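Local coordinates for protein sulfite reductase [ferredoxin] (Mycobacterium tuberculosis, PDB 1ZJ8) that catalyses the six-electron reduction of sulfite to sulfide, using siroheme and a [4Fe-4S] cluster, with reduced ferredoxin as the probable electron donor, at residues A358-R363 and V443-L448; S419-N424 and E451-L456; V465-N470 and A484-K489; Y104-V109 and N143-W148. One frame throughout, in Å; residues are numbered along the deposited sequence.

Contacts 2 and 3 lie within the second 4Fe-4S domain, and contact 1 joins it to the second ferredoxin-like half domain; contact 4 lies in the first half domain. Contacts 3 and 4 are buried and built on strands, parallel in contact 3 and antiparallel in contact 4, where backbone bonds set the register. Contacts 1 and 2 are only partly buried and both use helix 442-455, which takes a beta turn through a glutamine amide at 443-448 and a short helix through a tryptophan face and a carboxylate at 451-456. Contact 2 touches contact 3 where Asn424 runs up to Val469. Of the four, contact 4 alone places its side chains directly on the siroheme.

Contact 1 (A358-R363 and V443-L448); sequences APIAGR and VRAQHL
A type I' beta turn, Ile360 to Arg363, joins strand 353-357 to strand 363-365 and lies against helix 442-455, where Gln446 receives it. The Gln446 amide is the polar centre of the contact: NE2 donates to Ile360 O over 3.0 Å, at an N-H...O angle of 162°. This oxygen also closes the turn, accepting Arg363 N at 3.2 Å. The two donors reach it from opposite faces of the carbonyl plane, NE2 standing well above that plane, so a single carbonyl both holds the turn together and ties it to the helix. NE2 donates as well to Arg442 O on the helix itself, which fixes the rotation of the amide. A bend at chi2 (-54°) carries CD off the line of the chain. OE1 lies beside CB and CG2 of Ile360. Beside the amide the packing is apolar: Ile360 CG2 meets Ala445 CB at 4.1 Å, and Ala361 CB meets the same methyl at 4.2 Å. Arg363 passes the Gln446 side chain at about a right angle, its CB 3.3 Å from Gln446 NE2, while its NH1 grazes Val443 CG2 at 4.0 Å. The charged end of Arg363 is held elsewhere, by a salt bridge to Asp137. Gly362 pairs by its backbone with Ile138, so the turn is tied to the sheet that strand 363-365 enters. Ala361 is about 7 Å from the siroheme by its side chain. The arrangement is that of a tight turn leaving the ferredoxin-like half domain's strands to rest on a helix of the 4Fe-4S domain, at the interface bordering the cofactors.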
# COMPACT_ATOMS: atom_id res chain seq x y z
N ALA A 358 -0.87 2.65 16.53
CA ALA A 358 -0.93 1.39 15.81
C ALA A 358 -2.27 0.74 16.05
O ALA A 358 -2.50 0.17 17.11
CB ALA A 358 0.19 0.43 16.28
N PRO A 359 -3.14 0.79 15.04
CA PRO A 359 -4.32 -0.03 15.11
C PRO A 359 -3.89 -1.47 14.80
O PRO A 359 -2.69 -1.77 14.83
CB PRO A 359 -5.23 0.56 14.04
CG PRO A 359 -4.35 1.45 13.17
CD PRO A 359 -3.04 1.59 13.80
N ILE A 360 -4.86 -2.35 14.55
CA ILE A 360 -4.57 -3.71 14.16
C ILE A 360 -4.82 -3.83 12.66
O ILE A 360 -5.97 -3.88 12.21
CB ILE A 360 -5.47 -4.69 14.94
CG1 ILE A 360 -5.08 -4.72 16.43
CG2 ILE A 360 -5.38 -6.09 14.33
CD1 ILE A 360 -5.89 -5.69 17.28
N ALA A 361 -3.74 -3.88 11.89
CA ALA A 361 -3.81 -4.05 10.45
C ALA A 361 -4.72 -3.05 9.81
O ALA A 361 -5.57 -3.43 9.05
CB ALA A 361 -4.29 -5.44 10.12
N GLY A 362 -4.59 -1.77 10.18
CA GLY A 362 -5.32 -0.68 9.53
C GLY A 362 -6.79 -0.52 9.90
O GLY A 362 -7.43 0.45 9.46
N ARG A 363 -7.34 -1.42 10.71
CA ARG A 363 -8.78 -1.42 10.97
C ARG A 363 -9.18 -0.37 11.97
O ARG A 363 -8.81 -0.46 13.13
CB ARG A 363 -9.25 -2.78 11.50
CG ARG A 363 -10.70 -2.77 12.04
CD ARG A 363 -11.56 -3.91 11.53
NE ARG A 363 -11.90 -3.70 10.13
CZ ARG A 363 -12.47 -4.63 9.36
NH1 ARG A 363 -12.80 -5.82 9.86
NH2 ARG A 363 -12.70 -4.37 8.07
N VAL A 443 -10.00 -9.61 9.68
CA VAL A 443 -10.72 -9.99 10.89
C VAL A 443 -9.89 -10.95 11.76
O VAL A 443 -9.84 -10.84 12.99
CB VAL A 443 -12.10 -10.63 10.53
CG1 VAL A 443 -12.99 -10.71 11.80
CG2 VAL A 443 -12.80 -9.82 9.39
N ARG A 444 -9.24 -11.91 11.09
CA ARG A 444 -8.34 -12.84 11.74
C ARG A 444 -7.34 -12.10 12.61
O ARG A 444 -7.18 -12.40 13.81
CB ARG A 444 -7.59 -13.65 10.69
CG ARG A 444 -6.77 -14.80 11.27
CD ARG A 444 -7.67 -15.97 11.65
NE ARG A 444 -7.39 -16.49 12.99
CZ ARG A 444 -6.35 -17.25 13.30
NH1 ARG A 444 -5.47 -17.56 12.38
NH2 ARG A 444 -6.18 -17.69 14.53
N ALA A 445 -6.70 -11.12 11.99
CA ALA A 445 -5.69 -10.27 12.63
C ALA A 445 -6.20 -9.65 13.91
O ALA A 445 -5.43 -9.44 14.84
CB ALA A 445 -5.27 -9.16 11.68
N GLN A 446 -7.49 -9.34 13.95
CA GLN A 446 -8.07 -8.69 15.13
C GLN A 446 -8.06 -9.60 16.35
O GLN A 446 -8.01 -9.12 17.50
CB GLN A 446 -9.51 -8.22 14.86
CG GLN A 446 -9.70 -7.34 13.63
CD GLN A 446 -8.78 -6.16 13.64
OE1 GLN A 446 -8.51 -5.60 14.70
NE2 GLN A 446 -8.28 -5.78 12.47
N HIS A 447 -8.11 -10.91 16.10
CA HIS A 447 -8.04 -11.92 17.16
C HIS A 447 -6.63 -12.41 17.37
O HIS A 447 -6.28 -12.87 18.47
CB HIS A 447 -8.89 -13.15 16.77
CG HIS A 447 -10.36 -12.88 16.61
ND1 HIS A 447 -10.91 -12.39 15.44
CD2 HIS A 447 -11.39 -13.05 17.47
CE1 HIS A 447 -12.22 -12.26 15.59
NE2 HIS A 447 -12.54 -12.65 16.82
N LEU A 448 -5.81 -12.35 16.32
CA LEU A 448 -4.53 -13.03 16.32
C LEU A 448 -3.50 -12.23 17.10
O LEU A 448 -2.73 -12.82 17.85
CB LEU A 448 -4.07 -13.28 14.89
CG LEU A 448 -2.76 -14.04 14.69
CD1 LEU A 448 -2.80 -15.40 15.39
CD2 LEU A 448 -2.48 -14.18 13.19

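Contact 2 (S419-N424 and E451-L456); sequences SHWRRN and ELERRL
Trp421 lies against Leu452 and against Leu456, just past the helix end, where two helices run nearly antiparallel: short helix 420-424 and the end of helix 442-455, with segment axes 9.4 Å apart at 156°. The packed part is the buried apolar side. Leu452 CB sits over one face of the indole, a CH-pi contact of 4.1 Å to the centroid of the five-membered ring, offset toward the rim. Leu452 CD1 follows the ring to CE3, and Leu456 CD1 comes obliquely on the six-membered ring, 3.4 Å from Trp421 CZ2. Both leucine side chains cross the indole at about a right angle. Trp421 CG is anti to the carbonyl carbon (chi1 -57°), which starts the ring toward helix 442-455. Behind the leucines stands helix 532-545, with Ile536 against Leu452 and Asp537 and Arg541 against Leu456. The other side is looser, polar and partly exposed, and turns on one carboxylate oxygen. Ser419, the N-cap of helix 420-424, accepts Arg422 N on its OG at 3.3 Å and donates in turn to Glu453 OE2 at 2.8 Å. Arg422 reaches the same oxygen from its bent chain: the guanidinium and carboxylate planes are nearly coplanar, and the oxygen lies at the guanidinium edge. The carboxylate is probably stabilised by both donors and by the nearby helix N terminus. Serine and arginine share Glu453 OE2: Ser419 OG meets its anti lone pair, while Arg422 NH1, 3.0 Å away, approaches on the syn side in a salt bridge whose N-H...O angle is bent to 131°.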
# COMPACT_ATOMS: atom_id res chain seq x y z
N SER A 419 2.48 -3.58 21.62
CA SER A 419 3.34 -4.75 21.63
C SER A 419 3.95 -4.91 20.25
O SER A 419 3.42 -4.38 19.27
CB SER A 419 2.54 -6.01 22.00
OG SER A 419 1.75 -6.47 20.91
N HIS A 420 5.07 -5.63 20.19
CA HIS A 420 5.74 -6.00 18.94
C HIS A 420 4.75 -6.43 17.88
O HIS A 420 4.76 -5.96 16.74
CB HIS A 420 6.66 -7.21 19.18
CG HIS A 420 7.84 -6.89 20.03
ND1 HIS A 420 9.04 -6.43 19.50
CD2 HIS A 420 8.01 -6.91 21.37
CE1 HIS A 420 9.89 -6.19 20.48
NE2 HIS A 420 9.29 -6.47 21.63
N TRP A 421 3.91 -7.36 18.32
CA TRP A 421 2.95 -8.06 17.48
C TRP A 421 1.95 -7.14 16.87
O TRP A 421 1.73 -7.17 15.67
CB TRP A 421 2.20 -9.13 18.29
CG TRP A 421 3.18 -10.04 18.88
CD1 TRP A 421 3.49 -10.18 20.20
CD2 TRP A 421 4.07 -10.88 18.16
NE1 TRP A 421 4.51 -11.10 20.34
CE2 TRP A 421 4.88 -11.54 19.10
CE3 TRP A 421 4.26 -11.14 16.79
CZ2 TRP A 421 5.87 -12.43 18.74
CZ3 TRP A 421 5.22 -12.05 16.42
CH2 TRP A 421 6.02 -12.68 17.40
N ARG A 422 1.33 -6.31 17.69
CA ARG A 422 0.36 -5.34 17.18
C ARG A 422 1.02 -4.31 16.28
O ARG A 422 0.44 -3.82 15.32
CB ARG A 422 -0.30 -4.63 18.34
CG ARG A 422 -1.45 -3.74 17.96
CD ARG A 422 -1.71 -2.79 19.11
NE ARG A 422 -3.13 -2.64 19.40
CZ ARG A 422 -3.88 -3.57 19.98
NH1 ARG A 422 -3.38 -4.75 20.37
NH2 ARG A 422 -5.17 -3.29 20.18
N ARG A 423 2.24 -3.95 16.65
CA ARG A 423 2.99 -2.96 15.95
C ARG A 423 3.37 -3.42 14.57
O ARG A 423 3.24 -2.68 13.61
CB ARG A 423 4.27 -2.68 16.71
CG ARG A 423 5.18 -1.79 15.95
CD ARG A 423 6.08 -1.10 16.85
NE ARG A 423 6.95 -0.20 16.13
CZ ARG A 423 7.84 0.57 16.73
NH1 ARG A 423 8.00 0.51 18.04
NH2 ARG A 423 8.60 1.37 16.00
N ASN A 424 3.87 -4.64 14.49
CA ASN A 424 4.55 -5.09 13.28
C ASN A 424 3.74 -5.99 12.34
O ASN A 424 4.28 -6.50 11.38
CB ASN A 424 5.85 -5.79 13.68
CG ASN A 424 6.81 -4.85 14.33
OD1 ASN A 424 7.08 -3.80 13.79
ND2 ASN A 424 7.32 -5.20 15.49
N GLU A 451 -4.06 -12.83 20.83
CA GLU A 451 -3.57 -14.20 21.10
C GLU A 451 -2.06 -14.22 21.27
O GLU A 451 -1.56 -14.60 22.32
CB GLU A 451 -3.97 -15.20 20.00
CG GLU A 451 -3.69 -16.65 20.41
CD GLU A 451 -3.99 -17.66 19.31
OE1 GLU A 451 -4.85 -17.40 18.44
OE2 GLU A 451 -3.33 -18.73 19.33
N LEU A 452 -1.35 -13.75 20.23
CA LEU A 452 0.11 -13.65 20.24
C LEU A 452 0.62 -12.85 21.42
O LEU A 452 1.58 -13.25 22.08
CB LEU A 452 0.58 -13.01 18.93
CG LEU A 452 0.34 -13.85 17.66
CD1 LEU A 452 0.76 -13.11 16.39
CD2 LEU A 452 1.07 -15.19 17.76
N GLU A 453 -0.03 -11.72 21.69
CA GLU A 453 0.35 -10.85 22.79
C GLU A 453 0.40 -11.59 24.13
O GLU A 453 1.40 -11.52 24.83
CB GLU A 453 -0.61 -9.67 22.87
CG GLU A 453 -0.19 -8.48 22.02
CD GLU A 453 -1.27 -7.39 21.94
OE1 GLU A 453 -2.35 -7.64 22.54
OE2 GLU A 453 -1.03 -6.32 21.30
N ARG A 454 -0.65 -12.31 24.46
CA ARG A 454 -0.72 -13.03 25.75
C ARG A 454 -0.01 -14.39 25.69
O ARG A 454 0.62 -14.82 26.66
CB ARG A 454 -2.19 -13.22 26.19
CG ARG A 454 -3.06 -14.13 25.30
CD ARG A 454 -4.54 -14.13 25.67
NE ARG A 454 -5.30 -14.80 24.61
CZ ARG A 454 -6.04 -14.20 23.67
NH1 ARG A 454 -6.21 -12.87 23.65
NH2 ARG A 454 -6.63 -14.94 22.74
N ARG A 455 -0.10 -15.06 24.55
CA ARG A 455 0.51 -16.38 24.39
C ARG A 455 2.06 -16.38 24.45
O ARG A 455 2.66 -17.39 24.79
CB ARG A 455 0.06 -17.00 23.06
CG ARG A 455 -0.38 -18.41 23.20
CD ARG A 455 0.33 -19.31 22.24
NE ARG A 455 -0.57 -19.73 21.19
CZ ARG A 455 -0.57 -20.94 20.66
NH1 ARG A 455 0.26 -21.87 21.10
NH2 ARG A 455 -1.44 -21.23 19.71
N LEU A 456 2.68 -15.26 24.10
CA LEU A 456 4.12 -15.14 24.05
C LEU A 456 4.62 -14.05 24.98
O LEU A 456 5.74 -13.57 24.83
CB LEU A 456 4.56 -14.76 22.62
CG LEU A 456 4.41 -15.80 21.53
CD1 LEU A 456 4.53 -15.15 20.17
CD2 LEU A 456 5.44 -16.90 21.68

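Contact 3 (V465-N470 and A484-K489); sequences VPITVN and ADIGFK
Val469 pairs with Ile486 and Asn470 with Gly487, in parallel, joining strands 469-472 and 486-494. Three backbone bonds set the register: Ile486 N gives to Thr468 O at 3.0 Å, Asn470 N to Ile486 O at 3.0 Å, and Phe488 N to Asn470 O at 2.8 Å. Ahead of the strands, side chains continue the pairing. Thr468 OG1, placed between the backbone N and the carbonyl carbon (chi1 63°), accepts Asp485 N at 2.9 Å in a nearly straight bond of 170°. In return Thr468 N gives a weak bond to Asp485 OD2, 3.3 Å away, so each residue's side chain meets the other's backbone. Apolar contacts form on the face of Val469 and Ile486. Ile467 CG2 meets Ile486 CD1 at 3.8 Å, the side chains crossing at a slant, and Val469 CG1 lies at the edge of the Phe488 ring, near its plane, 3.8 Å from CE2. Asn470 points to the other face, where its amide rests on Ala484 CB while ND2 donates to Arg480 O. That face looks toward the cofactors, the Asn470 side chain standing about 9 Å from the siroheme; the connection between the strands carries Cys474 and Cys478 of the cluster site. Strand 425-427 pairs beyond Val469 and strand 500-508 beyond Gly487, while helix 532-545 covers Ile486 and Phe488, and Phe553 of helix 553-559 packs on Ile467 and Ile486.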
# COMPACT_ATOMS: atom_id res chain seq x y z
N VAL A 465 14.36 -7.57 19.23
CA VAL A 465 14.33 -7.34 17.80
C VAL A 465 12.93 -7.70 17.28
O VAL A 465 12.36 -8.72 17.69
CB VAL A 465 15.51 -8.14 17.11
CG1 VAL A 465 15.10 -9.58 16.75
CG2 VAL A 465 16.07 -7.39 15.89
N PRO A 466 12.37 -6.88 16.38
CA PRO A 466 10.97 -7.04 15.95
C PRO A 466 10.78 -8.08 14.86
O PRO A 466 11.58 -8.12 13.92
CB PRO A 466 10.66 -5.67 15.33
CG PRO A 466 11.99 -5.22 14.76
CD PRO A 466 13.05 -5.78 15.66
N ILE A 467 9.72 -8.89 14.97
CA ILE A 467 9.35 -9.89 13.95
C ILE A 467 8.12 -9.47 13.16
O ILE A 467 7.00 -9.64 13.60
CB ILE A 467 9.08 -11.29 14.57
CG1 ILE A 467 10.34 -11.84 15.22
CG2 ILE A 467 8.55 -12.28 13.51
CD1 ILE A 467 10.49 -11.45 16.66
N THR A 468 8.34 -8.96 11.96
CA THR A 468 7.24 -8.49 11.12
C THR A 468 6.44 -9.68 10.59
O THR A 468 7.01 -10.70 10.25
CB THR A 468 7.75 -7.60 9.94
OG1 THR A 468 8.60 -8.35 9.06
CG2 THR A 468 8.52 -6.42 10.46
N VAL A 469 5.12 -9.55 10.57
CA VAL A 469 4.22 -10.62 10.16
C VAL A 469 3.18 -10.04 9.21
O VAL A 469 2.42 -9.14 9.58
CB VAL A 469 3.46 -11.25 11.36
CG1 VAL A 469 2.45 -12.30 10.88
CG2 VAL A 469 4.43 -11.85 12.39
N ASN A 470 3.15 -10.55 7.98
CA ASN A 470 2.20 -10.06 6.97
C ASN A 470 1.26 -11.17 6.49
O ASN A 470 1.72 -12.21 6.00
CB ASN A 470 2.94 -9.47 5.78
CG ASN A 470 3.76 -8.24 6.14
OD1 ASN A 470 3.82 -7.84 7.29
ND2 ASN A 470 4.39 -7.64 5.15
N ALA A 484 8.46 -9.92 4.62
CA ALA A 484 8.12 -10.01 6.04
C ALA A 484 9.04 -11.04 6.61
O ALA A 484 9.47 -11.92 5.89
CB ALA A 484 6.70 -10.48 6.22
N ASP A 485 9.35 -10.93 7.89
CA ASP A 485 10.04 -12.00 8.56
C ASP A 485 9.16 -13.25 8.48
O ASP A 485 9.66 -14.31 8.13
CB ASP A 485 10.39 -11.62 10.00
CG ASP A 485 11.45 -10.53 10.08
OD1 ASP A 485 12.27 -10.39 9.13
OD2 ASP A 485 11.45 -9.79 11.09
N ILE A 486 7.86 -13.11 8.76
CA ILE A 486 6.91 -14.19 8.55
C ILE A 486 5.78 -13.72 7.63
O ILE A 486 4.89 -12.99 8.04
CB ILE A 486 6.34 -14.68 9.88
CG1 ILE A 486 7.47 -14.97 10.86
CG2 ILE A 486 5.48 -15.94 9.65
CD1 ILE A 486 7.01 -15.44 12.20
N GLY A 487 5.82 -14.15 6.37
CA GLY A 487 4.80 -13.78 5.40
C GLY A 487 3.87 -14.95 5.17
O GLY A 487 4.32 -16.09 5.15
N PHE A 488 2.59 -14.67 5.00
CA PHE A 488 1.60 -15.72 4.76
C PHE A 488 0.88 -15.45 3.45
O PHE A 488 0.34 -14.37 3.26
CB PHE A 488 0.60 -15.79 5.91
CG PHE A 488 1.20 -16.26 7.21
CD1 PHE A 488 1.22 -17.60 7.52
CD2 PHE A 488 1.72 -15.36 8.12
CE1 PHE A 488 1.77 -18.04 8.72
CE2 PHE A 488 2.27 -15.80 9.33
CZ PHE A 488 2.29 -17.14 9.62
N LYS A 489 0.90 -16.43 2.55
CA LYS A 489 0.18 -16.33 1.27
C LYS A 489 -0.99 -17.29 1.32
O LYS A 489 -0.81 -18.51 1.28
CB LYS A 489 1.07 -16.67 0.07
CG LYS A 489 0.35 -16.62 -1.33
CD LYS A 489 1.30 -16.80 -2.53
CE LYS A 489 2.23 -18.03 -2.40
NZ LYS A 489 3.23 -18.10 -3.51

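Contact 4 (Y104-V109 and N143-W148); sequences YFMMRV and NVQYHW. With SRM (siroheme), chain E.
Trp148 CE3 stands 3.9 Å above the Tyr104 ring plane, over its centre, in an edge-to-face pair with planes at 69°. The His147 ring carries Phe433 stacked on it and takes Met106 CG obliquely; at its edge, near the ring plane, NE2 donates to siroheme O2A at 3.1 Å and 170°. The Arg108 guanidinium has the siroheme carboxylate carbon CCB over one face, with NH1 3.0 Å from O2B, and Gln145 OE1 at its edge. Arg108 and Gln145 lie side by side, their planes nearly coplanar, and the arginine grips that oxygen with NE at 2.9 Å and NH2 at 3.1 Å. The bend at chi3 (-69°) turns NE toward the glutamine. Held this way, Gln145 offers NE2 to siroheme O1A in a weak bond of 3.3 Å, while Arg108 NH1 donates to Ala171 O. Asn143 ND2 lies by O1B of the carboxylate that covers Arg108. On the opposite face of the sheet Met107 CE meets Tyr146 CD2 at 3.5 Å, and Val109 packs on Val144 and Tyr146; Tyr146 OH is hydrogen-bonded to Leu124 O of helix 118-131. Met107 and Tyr146 form a hydrogen-bonded antiparallel pair, with Tyr146 N 2.7 Å from Met107 O. One face of this half-domain sheet is thus apolar core; the other, lined by Arg108, Asn143, Gln145 and His147, is a wall of the siroheme pocket that receives two of the cofactor's carboxylates.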
# COMPACT_ATOMS: atom_id res chain seq x y z
N TYR A 104 -22.67 -3.87 -3.87
CA TYR A 104 -22.03 -2.85 -3.04
C TYR A 104 -20.60 -2.60 -3.52
O TYR A 104 -20.02 -3.43 -4.22
CB TYR A 104 -22.05 -3.31 -1.58
CG TYR A 104 -23.44 -3.36 -0.95
CD1 TYR A 104 -24.07 -2.19 -0.53
CD2 TYR A 104 -24.11 -4.57 -0.78
CE1 TYR A 104 -25.33 -2.22 0.04
CE2 TYR A 104 -25.38 -4.62 -0.22
CZ TYR A 104 -25.99 -3.44 0.20
OH TYR A 104 -27.25 -3.44 0.78
N PHE A 105 -20.05 -1.46 -3.13
CA PHE A 105 -18.71 -1.04 -3.59
C PHE A 105 -17.73 -0.80 -2.45
O PHE A 105 -18.09 -0.27 -1.40
CB PHE A 105 -18.81 0.26 -4.40
CG PHE A 105 -19.56 0.10 -5.69
CD1 PHE A 105 -20.93 0.37 -5.75
CD2 PHE A 105 -18.90 -0.33 -6.84
CE1 PHE A 105 -21.64 0.22 -6.94
CE2 PHE A 105 -19.59 -0.49 -8.03
CZ PHE A 105 -20.96 -0.21 -8.09
N MET A 106 -16.49 -1.19 -2.67
CA MET A 106 -15.38 -0.63 -1.94
C MET A 106 -15.12 0.74 -2.59
O MET A 106 -15.06 0.84 -3.82
CB MET A 106 -14.14 -1.52 -2.07
CG MET A 106 -12.91 -1.02 -1.28
SD MET A 106 -11.94 0.31 -2.09
CE MET A 106 -10.90 -0.67 -3.19
N MET A 107 -14.96 1.78 -1.78
CA MET A 107 -14.55 3.08 -2.30
C MET A 107 -13.26 3.56 -1.62
O MET A 107 -13.14 3.53 -0.40
CB MET A 107 -15.66 4.11 -2.14
CG MET A 107 -15.35 5.41 -2.86
SD MET A 107 -16.70 6.63 -2.78
CE MET A 107 -16.59 7.16 -1.09
N ARG A 108 -12.30 4.00 -2.44
CA ARG A 108 -10.93 4.27 -2.01
C ARG A 108 -10.64 5.76 -2.13
O ARG A 108 -10.70 6.32 -3.22
CB ARG A 108 -9.94 3.49 -2.90
CG ARG A 108 -8.44 3.67 -2.57
CD ARG A 108 -7.53 2.85 -3.51
NE ARG A 108 -7.66 1.41 -3.29
CZ ARG A 108 -6.97 0.48 -3.96
NH1 ARG A 108 -6.09 0.79 -4.90
NH2 ARG A 108 -7.15 -0.80 -3.68
N VAL A 109 -10.31 6.39 -1.01
CA VAL A 109 -10.02 7.80 -1.02
C VAL A 109 -8.53 8.02 -1.23
O VAL A 109 -7.71 7.44 -0.52
CB VAL A 109 -10.44 8.48 0.29
CG1 VAL A 109 -10.23 9.99 0.20
CG2 VAL A 109 -11.91 8.16 0.62
N ASN A 143 -3.97 5.50 2.11
CA ASN A 143 -5.40 5.74 1.87
C ASN A 143 -6.35 5.17 2.96
O ASN A 143 -5.97 4.36 3.80
CB ASN A 143 -5.78 5.13 0.52
CG ASN A 143 -5.09 5.81 -0.65
OD1 ASN A 143 -4.76 7.00 -0.57
ND2 ASN A 143 -4.86 5.06 -1.74
N VAL A 144 -7.60 5.63 2.92
CA VAL A 144 -8.68 4.93 3.59
C VAL A 144 -9.56 4.32 2.54
O VAL A 144 -9.68 4.86 1.45
CB VAL A 144 -9.59 5.83 4.43
CG1 VAL A 144 -8.91 6.18 5.71
CG2 VAL A 144 -9.96 7.07 3.66
N GLN A 145 -10.16 3.20 2.91
CA GLN A 145 -11.12 2.53 2.07
C GLN A 145 -12.40 2.31 2.82
O GLN A 145 -12.38 1.92 4.01
CB GLN A 145 -10.59 1.17 1.65
CG GLN A 145 -9.45 1.24 0.70
CD GLN A 145 -9.18 -0.09 0.05
OE1 GLN A 145 -8.55 -0.15 -0.99
NE2 GLN A 145 -9.67 -1.17 0.65
N TYR A 146 -13.51 2.56 2.12
CA TYR A 146 -14.86 2.36 2.65
C TYR A 146 -15.41 1.08 2.06
O TYR A 146 -14.93 0.66 1.01
CB TYR A 146 -15.76 3.51 2.21
CG TYR A 146 -15.41 4.90 2.72
CD1 TYR A 146 -15.46 5.20 4.07
CD2 TYR A 146 -15.10 5.94 1.83
CE1 TYR A 146 -15.19 6.50 4.55
CE2 TYR A 146 -14.83 7.25 2.29
CZ TYR A 146 -14.88 7.52 3.66
OH TYR A 146 -14.62 8.80 4.16
N HIS A 147 -16.37 0.43 2.71
CA HIS A 147 -17.09 -0.70 2.09
C HIS A 147 -18.60 -0.55 2.29
O HIS A 147 -19.05 0.40 2.94
CB HIS A 147 -16.60 -2.03 2.65
CG HIS A 147 -15.31 -2.49 2.08
ND1 HIS A 147 -14.13 -2.47 2.78
CD2 HIS A 147 -15.01 -3.02 0.87
CE1 HIS A 147 -13.15 -2.96 2.03
NE2 HIS A 147 -13.66 -3.29 0.86
N TRP A 148 -19.39 -1.47 1.73
CA TRP A 148 -20.85 -1.36 1.82
C TRP A 148 -21.37 -0.06 1.18
O TRP A 148 -22.37 0.50 1.64
CB TRP A 148 -21.35 -1.44 3.29
CG TRP A 148 -21.01 -2.73 3.97
CD1 TRP A 148 -20.03 -2.94 4.92
CD2 TRP A 148 -21.62 -4.00 3.75
NE1 TRP A 148 -20.00 -4.28 5.28
CE2 TRP A 148 -20.97 -4.94 4.58
CE3 TRP A 148 -22.66 -4.43 2.91
CZ2 TRP A 148 -21.34 -6.29 4.61
CZ3 TRP A 148 -23.02 -5.76 2.94
CH2 TRP A 148 -22.36 -6.68 3.78
FE SRM E . -3.81 -4.11 -3.99
CHA SRM E . -5.89 -5.70 -6.19
CHB SRM E . -6.16 -4.35 -1.62
CHC SRM E . -1.84 -2.55 -1.92
CHD SRM E . -1.10 -5.76 -5.35
NA SRM E . -5.72 -4.69 -3.97
C1A SRM E . -6.45 -5.20 -4.99
C2A SRM E . -7.93 -5.20 -4.74
CMA SRM E . -8.54 -4.00 -5.39
CDA SRM E . -8.59 -6.50 -5.11
CEA SRM E . -9.38 -6.59 -6.37
O3A SRM E . -8.81 -6.42 -7.45
O4A SRM E . -10.60 -6.84 -6.35
C3A SRM E . -7.95 -5.07 -3.26
CAA SRM E . -9.03 -4.20 -2.72
CBA SRM E . -10.17 -5.16 -2.49
CCA SRM E . -11.01 -4.72 -1.34
O1A SRM E . -10.45 -4.27 -0.32
O2A SRM E . -12.26 -4.81 -1.44
C4A SRM E . -6.55 -4.67 -2.92
NB SRM E . -4.05 -3.43 -2.16
C1B SRM E . -5.07 -3.55 -1.30
C2B SRM E . -4.93 -2.75 -0.04
CMB SRM E . -6.20 -2.11 0.44
CDB SRM E . -4.45 -3.68 1.02
CEB SRM E . -4.25 -3.14 2.39
O3B SRM E . -4.96 -3.48 3.36
O4B SRM E . -3.33 -2.33 2.54
C3B SRM E . -3.83 -1.80 -0.47
CAB SRM E . -4.41 -0.58 -1.14
CBB SRM E . -3.49 0.60 -1.04
CCB SRM E . -3.99 1.72 -1.92
O1B SRM E . -4.57 2.69 -1.43
O2B SRM E . -3.80 1.71 -3.13
C4B SRM E . -3.19 -2.60 -1.56
NC SRM E . -1.92 -4.24 -3.62
C1C SRM E . -1.23 -3.38 -2.85
C2C SRM E . 0.13 -3.66 -2.78
CDC SRM E . 1.17 -3.12 -1.84
CEC SRM E . 1.89 -1.87 -2.14
O3C SRM E . 1.52 -1.13 -3.08
O4C SRM E . 2.86 -1.62 -1.41
C3C SRM E . 0.29 -4.61 -3.73
CAC SRM E . 1.66 -5.17 -3.97
CBC SRM E . 2.73 -4.31 -4.63
CCC SRM E . 2.49 -4.30 -6.13
O1C SRM E . 1.51 -3.68 -6.62
O2C SRM E . 3.31 -4.95 -6.83
C4C SRM E . -0.93 -4.90 -4.27
ND SRM E . -3.51 -5.19 -5.68
C1D SRM E . -2.39 -5.89 -5.90
C2D SRM E . -2.66 -6.90 -6.84
CAD SRM E . -1.60 -7.45 -7.78
CBD SRM E . -1.44 -6.82 -9.13
CCD SRM E . -0.35 -7.19 -10.09
O1D SRM E . 0.49 -6.31 -10.35
O2D SRM E . -0.29 -8.34 -10.60
C3D SRM E . -4.00 -6.77 -7.18
CDD SRM E . -4.63 -7.31 -8.43
CED SRM E . -4.47 -6.65 -9.78
O3D SRM E . -4.01 -5.51 -9.89
O4D SRM E . -4.79 -7.24 -10.82
C4D SRM E . -4.51 -5.71 -6.45